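Local coordinates for tyrosine specific protein phosphatase (Trypanosoma cruzi, PDB 4AZ1) that probably removes phosphate from phosphotyrosine side chains of proteins, at residues Phe25-Leu28 and Leu29-Asp33; Phe39-Ser42 and Leu43-His47; Val119-Leu122 and Glu123-Gly126; Thr252-Thr255 and Val256-Val260; Val271-Met274 and Glu275-Phe278. All blocks are in the same frame, centred on the assembly; numbering follows the deposited sequence.

Contact 1 (Phe25-Leu28 and Leu29-Asp33)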
loop_
_atom_site.group_PDB
_atom_site.type_symbol
_atom_site.label_atom_id
_atom_site.label_comp_id
_atom_site.label_asym_id
_atom_site.label_seq_id
_atom_site.Cartn_x
_atom_site.Cartn_y
_atom_site.Cartn_z
ATOM N N PHE A 25 27.384 25.157 -2.237
ATOM C CA PHE A 25 26.207 24.567 -1.622
ATOM C C PHE A 25 25.428 25.600 -0.791
ATOM O O PHE A 25 24.194 25.625 -0.833
ATOM C CB PHE A 25 26.568 23.345 -0.782
ATOM C CG PHE A 25 25.376 22.649 -0.209
ATOM C CD1 PHE A 25 24.589 21.824 -1.007
ATOM C CD2 PHE A 25 25.020 22.833 1.124
ATOM C CE1 PHE A 25 23.471 21.178 -0.483
ATOM C CE2 PHE A 25 23.902 22.181 1.658
ATOM C CZ PHE A 25 23.130 21.362 0.846
ATOM N N SER A 26 26.139 26.452 -0.051
ATOM C CA SER A 26 25.482 27.500 0.716
ATOM C C SER A 26 24.741 28.472 -0.196
ATOM O O SER A 26 23.631 28.902 0.111
ATOM C CB SER A 26 26.491 28.254 1.588
ATOM O OG SER A 26 26.997 27.399 2.601
ATOM N N LEU A 27 25.350 28.802 -1.326
ATOM C CA LEU A 27 24.702 29.661 -2.308
ATOM C C LEU A 27 23.422 29.018 -2.853
ATOM O O LEU A 27 22.414 29.702 -3.058
ATOM C CB LEU A 27 25.685 30.006 -3.429
ATOM C CG LEU A 27 25.220 30.906 -4.567
ATOM C CD1 LEU A 27 24.863 32.300 -4.041
ATOM C CD2 LEU A 27 26.312 30.989 -5.630
ATOM N N LEU A 28 23.439 27.707 -3.058
ATOM C CA LEU A 28 22.219 27.012 -3.477
ATOM C C LEU A 28 21.106 27.118 -2.431
ATOM O O LEU A 28 19.958 27.391 -2.772
ATOM C CB LEU A 28 22.495 25.537 -3.772
ATOM C CG LEU A 28 23.270 25.191 -5.040
ATOM C CD1 LEU A 28 23.735 23.746 -4.976
ATOM C CD2 LEU A 28 22.417 25.411 -6.281
ATOM N N LEU A 29 21.439 26.889 -1.162
ATOM C CA LEU A 29 20.446 27.009 -0.090
ATOM C C LEU A 29 19.945 28.443 -0.039
ATOM O O LEU A 29 18.752 28.693 0.129
ATOM C CB LEU A 29 21.056 26.636 1.258
ATOM C CG LEU A 29 21.553 25.202 1.423
ATOM C CD1 LEU A 29 22.032 24.991 2.849
ATOM C CD2 LEU A 29 20.435 24.238 1.083
ATOM N N ARG A 30 20.879 29.376 -0.202
ATOM C CA ARG A 30 20.586 30.811 -0.214
ATOM C C ARG A 30 19.481 31.173 -1.223
ATOM O O ARG A 30 18.758 32.143 -1.026
ATOM C CB ARG A 30 21.893 31.585 -0.477
ATOM C CG ARG A 30 21.770 33.031 -0.927
ATOM C CD ARG A 30 21.561 33.978 0.239
ATOM N NE ARG A 30 21.697 35.379 -0.163
ATOM C CZ ARG A 30 20.776 36.050 -0.846
ATOM N NH1 ARG A 30 19.652 35.445 -1.218
ATOM N NH2 ARG A 30 20.979 37.324 -1.166
ATOM N N GLN A 31 19.323 30.360 -2.269
ATOM C CA GLN A 31 18.341 30.644 -3.317
ATOM C C GLN A 31 16.966 30.075 -3.017
ATOM O O GLN A 31 16.015 30.310 -3.778
ATOM C CB GLN A 31 18.811 30.076 -4.655
ATOM C CG GLN A 31 19.425 31.099 -5.577
ATOM C CD GLN A 31 20.847 31.432 -5.203
ATOM O OE1 GLN A 31 21.781 30.756 -5.629
ATOM N NE2 GLN A 31 21.021 32.477 -4.404
ATOM N N GLU A 32 16.856 29.306 -1.934
ATOM C CA GLU A 32 15.581 28.672 -1.602
ATOM C C GLU A 32 14.462 29.682 -1.293
ATOM O O GLU A 32 14.631 30.595 -0.466
ATOM C CB GLU A 32 15.759 27.679 -0.453
ATOM C CG GLU A 32 16.646 26.498 -0.834
ATOM C CD GLU A 32 16.701 25.416 0.239
ATOM O OE1 GLU A 32 16.253 25.672 1.386
ATOM O OE2 GLU A 32 17.202 24.313 -0.071
ATOM N N ASP A 33 13.330 29.517 -1.975
ATOM C CA ASP A 33 12.153 30.360 -1.738
ATOM C C ASP A 33 10.864 29.638 -2.131
ATOM O O ASP A 33 10.288 29.896 -3.189
ATOM C CB ASP A 33 12.267 31.693 -2.477
ATOM C CG ASP A 33 11.096 32.630 -2.176
ATOM O OD1 ASP A 33 10.350 32.368 -1.198
ATOM O OD2 ASP A 33 10.929 33.630 -2.911
#

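Contact 2 (Phe39-Ser42 and Leu43-His47)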
loop_
_atom_site.group_PDB
_atom_site.type_symbol
_atom_site.label_atom_id
_atom_site.label_comp_id
_atom_site.label_asym_id
_atom_site.label_seq_id
_atom_site.Cartn_x
_atom_site.Cartn_y
_atom_site.Cartn_z
ATOM N N PHE A 39 2.479 23.810 -4.216
ATOM C CA PHE A 39 2.572 22.408 -3.831
ATOM C C PHE A 39 1.183 21.840 -3.581
ATOM O O PHE A 39 1.019 20.932 -2.761
ATOM C CB PHE A 39 3.395 22.273 -2.556
ATOM C CG PHE A 39 4.837 22.645 -2.728
ATOM C CD1 PHE A 39 5.738 21.728 -3.247
ATOM C CD2 PHE A 39 5.293 23.919 -2.387
ATOM C CE1 PHE A 39 7.098 22.062 -3.411
ATOM C CE2 PHE A 39 6.635 24.263 -2.553
ATOM C CZ PHE A 39 7.542 23.322 -3.064
ATOM N N ALA A 40 0.196 22.372 -4.307
ATOM C CA ALA A 40 -1.221 22.086 -4.080
ATOM C C ALA A 40 -1.551 20.614 -3.880
ATOM O O ALA A 40 -2.075 20.222 -2.834
ATOM C CB ALA A 40 -2.074 22.667 -5.221
ATOM N N THR A 41 -1.259 19.801 -4.888
ATOM C CA THR A 41 -1.623 18.388 -4.844
ATOM C C THR A 41 -0.879 17.644 -3.750
ATOM O O THR A 41 -1.452 16.807 -3.039
ATOM C CB THR A 41 -1.370 17.710 -6.192
ATOM O OG1 THR A 41 -2.147 18.374 -7.200
ATOM C CG2 THR A 41 -1.768 16.234 -6.133
ATOM N N SER A 42 0.402 17.956 -3.611
ATOM C CA SER A 42 1.232 17.304 -2.624
ATOM C C SER A 42 0.728 17.635 -1.218
ATOM O O SER A 42 0.743 16.780 -0.320
ATOM C CB SER A 42 2.676 17.762 -2.808
ATOM O OG SER A 42 3.536 17.005 -2.007
ATOM N N LEU A 43 0.260 18.872 -1.041
ATOM C CA LEU A 43 -0.213 19.338 0.264
ATOM C C LEU A 43 -1.535 18.716 0.732
ATOM O O LEU A 43 -1.730 18.500 1.928
ATOM C CB LEU A 43 -0.328 20.864 0.283
ATOM C CG LEU A 43 0.852 21.580 0.938
ATOM C CD1 LEU A 43 0.810 23.088 0.690
ATOM C CD2 LEU A 43 0.896 21.276 2.431
ATOM N N LYS A 44 -2.452 18.443 -0.192
ATOM C CA LYS A 44 -3.687 17.785 0.209
ATOM C C LYS A 44 -3.515 16.274 0.374
ATOM O O LYS A 44 -4.432 15.586 0.820
ATOM C CB LYS A 44 -4.856 18.140 -0.726
ATOM C CG LYS A 44 -4.763 17.588 -2.133
ATOM C CD LYS A 44 -6.128 17.622 -2.803
ATOM C CE LYS A 44 -6.117 16.884 -4.133
ATOM N NZ LYS A 44 -7.474 16.841 -4.748
ATOM N N ASN A 45 -2.336 15.757 0.037
ATOM C CA ASN A 45 -2.070 14.329 0.226
ATOM C C ASN A 45 -1.059 14.038 1.323
ATOM O O ASN A 45 -0.213 13.154 1.169
ATOM C CB ASN A 45 -1.601 13.678 -1.080
ATOM C CG ASN A 45 -2.750 13.233 -1.949
ATOM O OD1 ASN A 45 -3.409 12.226 -1.664
ATOM N ND2 ASN A 45 -2.997 13.973 -3.023
ATOM N N ARG A 46 -1.147 14.759 2.435
ATOM C CA ARG A 46 -0.166 14.580 3.501
ATOM C C ARG A 46 -0.219 13.201 4.158
ATOM O O ARG A 46 0.772 12.747 4.735
ATOM C CB ARG A 46 -0.259 15.700 4.542
ATOM C CG ARG A 46 -1.630 15.933 5.134
ATOM C CD ARG A 46 -1.516 16.923 6.286
ATOM N NE ARG A 46 -0.486 17.921 6.005
ATOM C CZ ARG A 46 0.049 18.729 6.915
ATOM N NH1 ARG A 46 -0.345 18.664 8.180
ATOM N NH2 ARG A 46 0.985 19.600 6.556
ATOM N N HIS A 47 -1.367 12.533 4.053
ATOM C CA HIS A 47 -1.509 11.172 4.556
ATOM C C HIS A 47 -0.509 10.248 3.877
ATOM O O HIS A 47 -0.138 9.219 4.434
ATOM C CB HIS A 47 -2.927 10.631 4.308
ATOM C CG HIS A 47 -3.988 11.259 5.164
ATOM N ND1 HIS A 47 -3.715 12.218 6.116
ATOM C CD2 HIS A 47 -5.326 11.053 5.206
ATOM C CE1 HIS A 47 -4.843 12.582 6.705
ATOM N NE2 HIS A 47 -5.835 11.896 6.170
#

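Contact 3 (Val119-Leu122 and Glu123-Gly126). With FMT (formic acid), chain G.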
loop_
_atom_site.group_PDB
_atom_site.type_symbol
_atom_site.label_atom_id
_atom_site.label_comp_id
_atom_site.label_asym_id
_atom_site.label_seq_id
_atom_site.Cartn_x
_atom_site.Cartn_y
_atom_site.Cartn_z
ATOM N N VAL A 119 18.180 4.127 -3.408
ATOM C CA VAL A 119 19.486 4.455 -2.845
ATOM C C VAL A 119 19.435 4.649 -1.325
ATOM O O VAL A 119 19.846 5.684 -0.789
ATOM C CB VAL A 119 20.090 5.725 -3.537
ATOM C CG1 VAL A 119 21.535 5.876 -3.174
ATOM C CG2 VAL A 119 20.000 5.584 -5.042
ATOM N N THR A 120 18.917 3.650 -0.630
ATOM C CA THR A 120 18.863 3.676 0.821
ATOM C C THR A 120 18.622 2.253 1.299
ATOM O O THR A 120 18.139 1.416 0.530
ATOM C CB THR A 120 17.699 4.599 1.332
ATOM O OG1 THR A 120 17.700 4.639 2.762
ATOM C CG2 THR A 120 16.333 4.080 0.849
ATOM N N LYS A 121 18.962 1.973 2.557
ATOM C CA LYS A 121 18.377 0.818 3.241
ATOM C C LYS A 121 16.994 1.179 3.760
ATOM O O LYS A 121 16.640 2.368 3.859
ATOM C CB LYS A 121 19.241 0.356 4.416
ATOM C CG LYS A 121 20.632 -0.102 4.004
ATOM C CD LYS A 121 21.319 -0.766 5.166
ATOM C CE LYS A 121 22.525 0.023 5.586
ATOM N NZ LYS A 121 23.427 -0.858 6.372
ATOM N N LEU A 122 16.231 0.146 4.109
ATOM C CA LEU A 122 14.915 0.305 4.720
ATOM C C LEU A 122 15.040 1.060 6.039
ATOM O O LEU A 122 14.186 1.895 6.364
ATOM C CB LEU A 122 14.293 -1.087 4.988
ATOM C CG LEU A 122 13.948 -1.886 3.722
ATOM C CD1 LEU A 122 13.597 -3.367 4.078
ATOM C CD2 LEU A 122 12.791 -1.216 2.982
ATOM N N GLU A 123 16.101 0.742 6.789
ATOM C CA GLU A 123 16.376 1.318 8.106
ATOM C C GLU A 123 17.853 1.639 8.201
ATOM O O GLU A 123 18.690 0.832 7.781
ATOM C CB GLU A 123 16.087 0.293 9.219
ATOM C CG GLU A 123 14.651 -0.166 9.314
ATOM C CD GLU A 123 14.451 -1.188 10.418
ATOM O OE1 GLU A 123 15.407 -1.443 11.185
ATOM O OE2 GLU A 123 13.333 -1.734 10.526
ATOM N N GLU A 124 18.180 2.784 8.801
ATOM C CA GLU A 124 19.576 3.198 8.972
ATOM C C GLU A 124 19.706 3.883 10.312
ATOM O O GLU A 124 18.921 4.777 10.625
ATOM C CB GLU A 124 20.029 4.185 7.869
ATOM C CG GLU A 124 20.096 3.580 6.463
ATOM C CD GLU A 124 20.440 4.602 5.388
ATOM O OE1 GLU A 124 20.680 5.785 5.737
ATOM O OE2 GLU A 124 20.485 4.222 4.185
ATOM N N GLY A 125 20.692 3.469 11.099
ATOM C CA GLY A 125 21.014 4.150 12.339
ATOM C C GLY A 125 19.947 4.067 13.403
ATOM O O GLY A 125 20.028 4.772 14.418
ATOM N N GLY A 126 18.952 3.204 13.192
ATOM C CA GLY A 126 17.887 3.053 14.172
ATOM C C GLY A 126 16.624 3.777 13.736
ATOM O O GLY A 126 15.652 3.854 14.484
HETATM C C FMT G . 17.826 -3.268 3.388
HETATM O O1 FMT G . 17.211 -2.330 2.880
HETATM O O2 FMT G . 18.689 -3.128 4.259
#

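Contact 4 (Thr252-Thr255 and Val256-Val260)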
loop_
_atom_site.group_PDB
_atom_site.type_symbol
_atom_site.label_atom_id
_atom_site.label_comp_id
_atom_site.label_asym_id
_atom_site.label_seq_id
_atom_site.Cartn_x
_atom_site.Cartn_y
_atom_site.Cartn_z
ATOM N N THR A 252 31.695 22.099 -18.069
ATOM C CA THR A 252 32.306 23.409 -17.856
ATOM C C THR A 252 32.584 23.581 -16.374
ATOM O O THR A 252 32.223 22.726 -15.567
ATOM C CB THR A 252 31.407 24.569 -18.320
ATOM O OG1 THR A 252 30.289 24.685 -17.431
ATOM C CG2 THR A 252 30.922 24.362 -19.779
ATOM N N ASP A 253 33.194 24.703 -16.015
ATOM C CA ASP A 253 33.528 24.983 -14.623
ATOM C C ASP A 253 32.272 25.132 -13.755
ATOM O O ASP A 253 32.339 25.023 -12.533
ATOM C CB ASP A 253 34.419 26.244 -14.563
ATOM C CG ASP A 253 34.898 26.570 -13.155
ATOM O OD1 ASP A 253 35.200 25.638 -12.366
ATOM O OD2 ASP A 253 34.970 27.774 -12.841
ATOM N N THR A 254 31.120 25.344 -14.391
ATOM C CA THR A 254 29.874 25.594 -13.670
ATOM C C THR A 254 28.851 24.467 -13.807
ATOM O O THR A 254 27.743 24.560 -13.264
ATOM C CB THR A 254 29.210 26.911 -14.142
ATOM O OG1 THR A 254 28.862 26.804 -15.531
ATOM C CG2 THR A 254 30.145 28.101 -13.942
ATOM N N THR A 255 29.215 23.406 -14.527
ATOM C CA THR A 255 28.295 22.286 -14.776
ATOM C C THR A 255 27.600 21.732 -13.528
ATOM O O THR A 255 26.380 21.522 -13.546
ATOM C CB THR A 255 28.992 21.116 -15.497
ATOM O OG1 THR A 255 29.491 21.558 -16.755
ATOM C CG2 THR A 255 28.022 19.966 -15.735
ATOM N N VAL A 256 28.344 21.494 -12.447
ATOM C CA VAL A 256 27.716 20.880 -11.269
ATOM C C VAL A 256 26.701 21.810 -10.622
ATOM O O VAL A 256 25.572 21.407 -10.315
ATOM C CB VAL A 256 28.730 20.431 -10.200
ATOM C CG1 VAL A 256 28.002 19.669 -9.087
ATOM C CG2 VAL A 256 29.780 19.522 -10.810
ATOM N N TYR A 257 27.112 23.054 -10.408
ATOM C CA TYR A 257 26.204 24.063 -9.905
ATOM C C TYR A 257 24.985 24.199 -10.838
ATOM O O TYR A 257 23.842 24.176 -10.374
ATOM C CB TYR A 257 26.925 25.410 -9.737
ATOM C CG TYR A 257 26.074 26.425 -9.019
ATOM C CD1 TYR A 257 26.002 26.433 -7.637
ATOM C CD2 TYR A 257 25.325 27.366 -9.724
ATOM C CE1 TYR A 257 25.210 27.349 -6.967
ATOM C CE2 TYR A 257 24.532 28.293 -9.058
ATOM C CZ TYR A 257 24.478 28.267 -7.678
ATOM O OH TYR A 257 23.698 29.167 -6.997
ATOM N N ASP A 258 25.220 24.319 -12.145
ATOM C CA ASP A 258 24.117 24.509 -13.093
ATOM C C ASP A 258 23.121 23.337 -13.101
ATOM O O ASP A 258 21.901 23.534 -13.101
ATOM C CB ASP A 258 24.662 24.748 -14.495
ATOM C CG ASP A 258 25.382 26.083 -14.613
ATOM O OD1 ASP A 258 25.034 27.019 -13.861
ATOM O OD2 ASP A 258 26.294 26.196 -15.461
ATOM N N VAL A 259 23.658 22.123 -13.109
ATOM C CA VAL A 259 22.852 20.915 -13.083
ATOM C C VAL A 259 21.995 20.839 -11.822
ATOM O O VAL A 259 20.794 20.566 -11.895
ATOM C CB VAL A 259 23.747 19.668 -13.163
ATOM C CG1 VAL A 259 23.041 18.451 -12.590
ATOM C CG2 VAL A 259 24.158 19.423 -14.608
ATOM N N VAL A 260 22.601 21.090 -10.668
ATOM C CA VAL A 260 21.840 21.032 -9.426
ATOM C C VAL A 260 20.812 22.160 -9.381
ATOM O O VAL A 260 19.681 21.957 -8.937
ATOM C CB VAL A 260 22.763 21.014 -8.191
ATOM C CG1 VAL A 260 21.955 21.084 -6.892
ATOM C CG2 VAL A 260 23.584 19.736 -8.209
#

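Contact 5 (Val271-Met274 and Glu275-Phe278)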
loop_
_atom_site.group_PDB
_atom_site.type_symbol
_atom_site.label_atom_id
_atom_site.label_comp_id
_atom_site.label_asym_id
_atom_site.label_seq_id
_atom_site.Cartn_x
_atom_site.Cartn_y
_atom_site.Cartn_z
ATOM N N VAL A 271 19.322 17.593 -3.851
ATOM C CA VAL A 271 20.613 17.590 -3.162
ATOM C C VAL A 271 20.477 18.332 -1.827
ATOM O O VAL A 271 20.617 19.555 -1.737
ATOM C CB VAL A 271 21.774 18.129 -4.020
ATOM C CG1 VAL A 271 23.089 17.893 -3.296
ATOM C CG2 VAL A 271 21.793 17.422 -5.385
ATOM N N GLN A 272 20.188 17.550 -0.797
ATOM C CA GLN A 272 19.738 18.039 0.491
ATOM C C GLN A 272 20.907 18.416 1.407
ATOM O O GLN A 272 20.783 19.318 2.215
ATOM C CB GLN A 272 18.908 16.920 1.133
ATOM C CG GLN A 272 18.280 17.219 2.489
ATOM C CD GLN A 272 17.443 16.028 2.975
ATOM O OE1 GLN A 272 17.623 14.897 2.505
ATOM N NE2 GLN A 272 16.524 16.282 3.895
ATOM N N ARG A 273 22.033 17.718 1.283
ATOM C CA ARG A 273 23.133 17.876 2.240
ATOM C C ARG A 273 24.411 18.218 1.520
ATOM O O ARG A 273 24.603 17.817 0.372
ATOM C CB ARG A 273 23.341 16.584 3.056
ATOM C CG ARG A 273 22.065 16.071 3.701
ATOM C CD ARG A 273 22.346 15.003 4.769
ATOM N NE ARG A 273 21.155 14.196 5.054
ATOM C CZ ARG A 273 20.122 14.616 5.792
ATOM N NH1 ARG A 273 20.120 15.849 6.299
ATOM N NH2 ARG A 273 19.082 13.812 6.017
ATOM N N MET A 274 25.287 18.946 2.208
ATOM C CA MET A 274 26.516 19.441 1.600
ATOM C C MET A 274 27.349 18.290 1.020
ATOM O O MET A 274 27.852 18.370 -0.109
ATOM C CB MET A 274 27.319 20.250 2.628
ATOM C CG MET A 274 28.592 20.901 2.086
ATOM S SD MET A 274 29.994 19.744 2.050
ATOM C CE MET A 274 30.508 19.804 3.773
ATOM N N GLU A 275 27.486 17.210 1.782
ATOM C CA GLU A 275 28.339 16.110 1.339
ATOM C C GLU A 275 27.715 15.396 0.152
ATOM O O GLU A 275 28.429 14.776 -0.630
ATOM C CB GLU A 275 28.658 15.124 2.476
ATOM C CG GLU A 275 27.485 14.294 2.916
ATOM C CD GLU A 275 26.580 15.024 3.891
ATOM O OE1 GLU A 275 26.836 16.223 4.182
ATOM O OE2 GLU A 275 25.616 14.384 4.368
ATOM N N GLN A 276 26.395 15.507 -0.015
ATOM C CA GLN A 276 25.764 14.898 -1.189
ATOM C C GLN A 276 26.109 15.696 -2.452
ATOM O O GLN A 276 26.266 15.122 -3.517
ATOM C CB GLN A 276 24.239 14.774 -1.005
ATOM C CG GLN A 276 23.836 13.672 0.006
ATOM C CD GLN A 276 22.430 13.883 0.548
ATOM O OE1 GLN A 276 21.766 14.860 0.184
ATOM N NE2 GLN A 276 21.977 12.984 1.433
ATOM N N TYR A 277 26.228 17.013 -2.319
ATOM C CA TYR A 277 26.622 17.873 -3.434
ATOM C C TYR A 277 28.097 17.614 -3.761
ATOM O O TYR A 277 28.510 17.528 -4.933
ATOM C CB TYR A 277 26.385 19.346 -3.045
ATOM C CG TYR A 277 26.744 20.363 -4.116
ATOM C CD1 TYR A 277 25.971 20.496 -5.274
ATOM C CD2 TYR A 277 27.833 21.208 -3.957
ATOM C CE1 TYR A 277 26.296 21.440 -6.258
ATOM C CE2 TYR A 277 28.169 22.154 -4.933
ATOM C CZ TYR A 277 27.388 22.264 -6.077
ATOM O OH TYR A 277 27.709 23.205 -7.040
ATOM N N PHE A 278 28.889 17.474 -2.706
ATOM C CA PHE A 278 30.292 17.107 -2.850
ATOM C C PHE A 278 30.465 15.816 -3.663
ATOM O O PHE A 278 31.333 15.750 -4.544
ATOM C CB PHE A 278 30.917 16.954 -1.472
ATOM C CG PHE A 278 32.306 17.478 -1.396
ATOM C CD1 PHE A 278 33.227 17.183 -2.403
ATOM C CD2 PHE A 278 32.698 18.286 -0.337
ATOM C CE1 PHE A 278 34.530 17.679 -2.341
ATOM C CE2 PHE A 278 34.000 18.795 -0.267
ATOM C CZ PHE A 278 34.917 18.489 -1.271
HETATM O O HOH W 1 19.271 12.875 2.480
#

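Contact 1 (Phe25-Leu28 and Leu29-Asp33)
Gln31 N is shared by two carbonyls of the preceding turn. It bonds to Leu28 O at 3.1 Å and, weakly and off line, to Leu27 O at 3.3 Å. The contact is the C-terminal turn of helix 14-30, which precedes helix 40-44 in the chain. Just before this fork the winding is regular: Arg30 N bonds to Ser26 O at 2.8 Å, and Leu29 N to Phe25 O at 3.0 Å. The bond from Gln31 N to Leu28 O is different. The donor lies above that carbonyl plane, as expected where the coil tightens to an i to i+3 spacing. The buried phenyl group of Phe25 stands against the exposed Leu29. Its CG lies anti to the backbone N (chi1 -176°), which carries the ring along the helix toward the later turn. Phe25 and Leu28 both pack on Tyr277 of helix 274-288. Leu28 also meets Tyr257 and Val260 of helix 255-266. The outer side is polar. Gln31 bends back at chi2 (79°) and brings its amide across Leu27. Gln31 OE1 is modelled close to Leu27 O, so the amide's placement is doubtful. The carboxylate of Glu32 makes a salt bridge with Arg264. The two methyls of Leu29 meet neighbouring ring atoms of Phe25 at a slant: Leu29 CD1 sits 3.6 Å from Phe25 CE2, and Leu29 CD2 sits 3.9 Å from Phe25 CZ.

Contact 2 (Phe39-Ser42 and Leu43-His47)
Phe39 O takes the N-H of Leu43 in a 2.8 Å bond. Next comes Thr41 O, which is held by the side-chain amide of Asn45. Asn45 ND2 lies 3.2 Å from Thr41 O, with an N-H...O angle of 162°. The oxygen lies nearly in the amide plane, which favours a fixed rotation for that group. A weak bond from Asn45 N reaches the same oxygen, and Asn45 N also bonds to Ser42 O at 3.3 Å. Lys44 N bonds to Ala40 O at 3.2 Å. This is the short helix 40-44, with Phe39 at its N-cap and Asn45 closing the far end. The Asn45 side chain thus supplements a weak backbone donor at the helix end. Around these bonds the packing is light. Thr41 and Asn45 run side by side, and Thr41 CG2 comes 4.0 Å from Asn45 ND2. Leu43 CD1 approaches Phe39 CB at 4.2 Å, and both side chains rest on Leu55. Ser42 is buried, and its hydroxyl bonds to Tyr76 and to the backbone of Ala56. Lys44 and Asn45 also pack on Arg30 of the second subunit.

Contact 3 (Val119-Leu122 and Glu123-Gly126)
This stretch corresponds to the E-loop of protein tyrosine phosphatases, which in relatives lies beside the P-loop; here Glu124 meets Thr120 and Lys121. Lys121 N donates to Glu124 OE2 at 3.2 Å with an N-H...O angle of 161°. It meets the oxygen on its anti side, somewhat out of the carboxylate plane. Thr120 OG1 lies equally near, 3.2 Å from Glu124 OE2, but donates a hydrogen bond to Lys121 O at 2.7 Å. That bond lies in the carbonyl plane, on a lone pair. With chi1 at -178° the Thr120 hydroxyl lies beside its own carbonyl carbon, next to Lys121. Glu124 extends fully beyond CG and so spans the loop. OE2 makes a salt bridge with Arg232, the arginine of the P-loop signature, while OE1 takes the backbone N-H of Asp196, probably in the WPD loop. One carboxylate therefore appears to link three loops of the site. Strand 123-124 forms a small hairpin with 127-128, and Gly125 and Gly126 make the tight turn between them, both with positive phi. The outer side is looser. Lys121 CB touches Glu124 CG at 3.9 Å. A formic acid, probably from the crystallisation liquor, accepts a bond from Leu122 N to its O1 at 2.9 Å and one from Gln190.

Contact 4 (Thr252-Thr255 and Val256-Val260)
Thr255 and Val259 form the tight side of this helix start, and Thr254 and Asp258 the exposed one. A type I beta turn, Thr252 to Thr255, leads into helix 255-266. On the buried side Val259 N bonds to Thr255 O at 2.8 Å. The two branched side chains lie alongside one another, with Thr255 CG2 4.1 Å from Val259 CG2. They pack toward helix 232-247, on His245 and Ala241. Thr255 OG1 turns the other way and accepts a nearly straight bond from Thr252 N at 2.6 Å (N-H...O angle 173°). This ties the turn closed across its own mouth. Tyr257 leads off toward helix 14-30 and meets Leu27 and Leu28. The solvent side is held by polar atoms rather than by packing. Asp258 N bonds to Thr254 O at 2.8 Å, and the Asp258 side chain returns to the same residue. A negative group in the first turn probably interacts well with the positive end of the helix. Thr254 OG1 sits between the backbone N and the carbonyl carbon (chi1 63°), facing the next turn. Thr254 OG1 accepts a hydrogen bond from Thr252 OG1 at 3.2 Å and donates one to Asp258 OD2 at 2.6 Å, on the syn side but 34° out of the carboxylate plane.

Contact 5 (Val271-Met274 and Glu275-Phe278)
Gln276 reaches back from the first turn of helix 274-288, and its OE1 accepts two successive backbone N-H groups. Arg273 N bonds to Gln276 OE1 at 3.1 Å, and Gln272 N makes a weak bond to it at 3.3 Å. With Arg273 at the N-cap, this resembles the backbone half of a capping box. The segment corresponds to the Q-loop of protein tyrosine phosphatases, which in relatives borders the active site. The Gln276 chain is extended beyond CG, which carries OE1 back to both donors. The other end of the amide is tied as well: a water accepts from Gln276 NE2 at 2.9 Å and donates to Gln272 OE1 at 2.6 Å. Helix bonds follow, from Tyr277 N to Arg273 O and from Phe278 N to Met274 O. Arg273 runs alongside Glu275, and the guanidinium and carboxylate planes are 9° apart. Arg273 CD touches Glu275 OE2, but the charged atoms stay beyond salt-bridge range. The guanidinium pairs instead with Asp196, probably of the WPD loop. Val271, with positive phi (62°), packs its CG1 on Tyr277 CB at 3.6 Å. Tyr277 then crosses to helix 14-30, where its hydroxyl bonds to Glu24. Met274 bends twice and makes a Met-aromatic contact with Phe278. Met274 SD lies at the ring edge, 5.3 Å from the Phe278 centroid and 3.9 Å from Phe278 CD2.

Contacts 1, 4 and 5 join the same three helices, 14-30, 255-266 and 274-288. They touch each other, with centres 12 to 14 Å apart. Tyr257 and Tyr277 are their shared packing surfaces. Each is partly buried; contacts 1 and 4 also have exposed residues, whereas the polar groups of contact 5 face neighbouring loops. Contacts 4 and 5 start helices with side-chain acceptors, whereas contact 1 ends one. Contact 2 lies at the surface, about 24 Å from contact 1 between centres, and meets the second subunit. Its chemistry is mainly backbone and amide bonding. Contact 3 is also at the surface but lies beside the loops that form the active site in relatives. It shares Asp196 as a neighbour with contact 5.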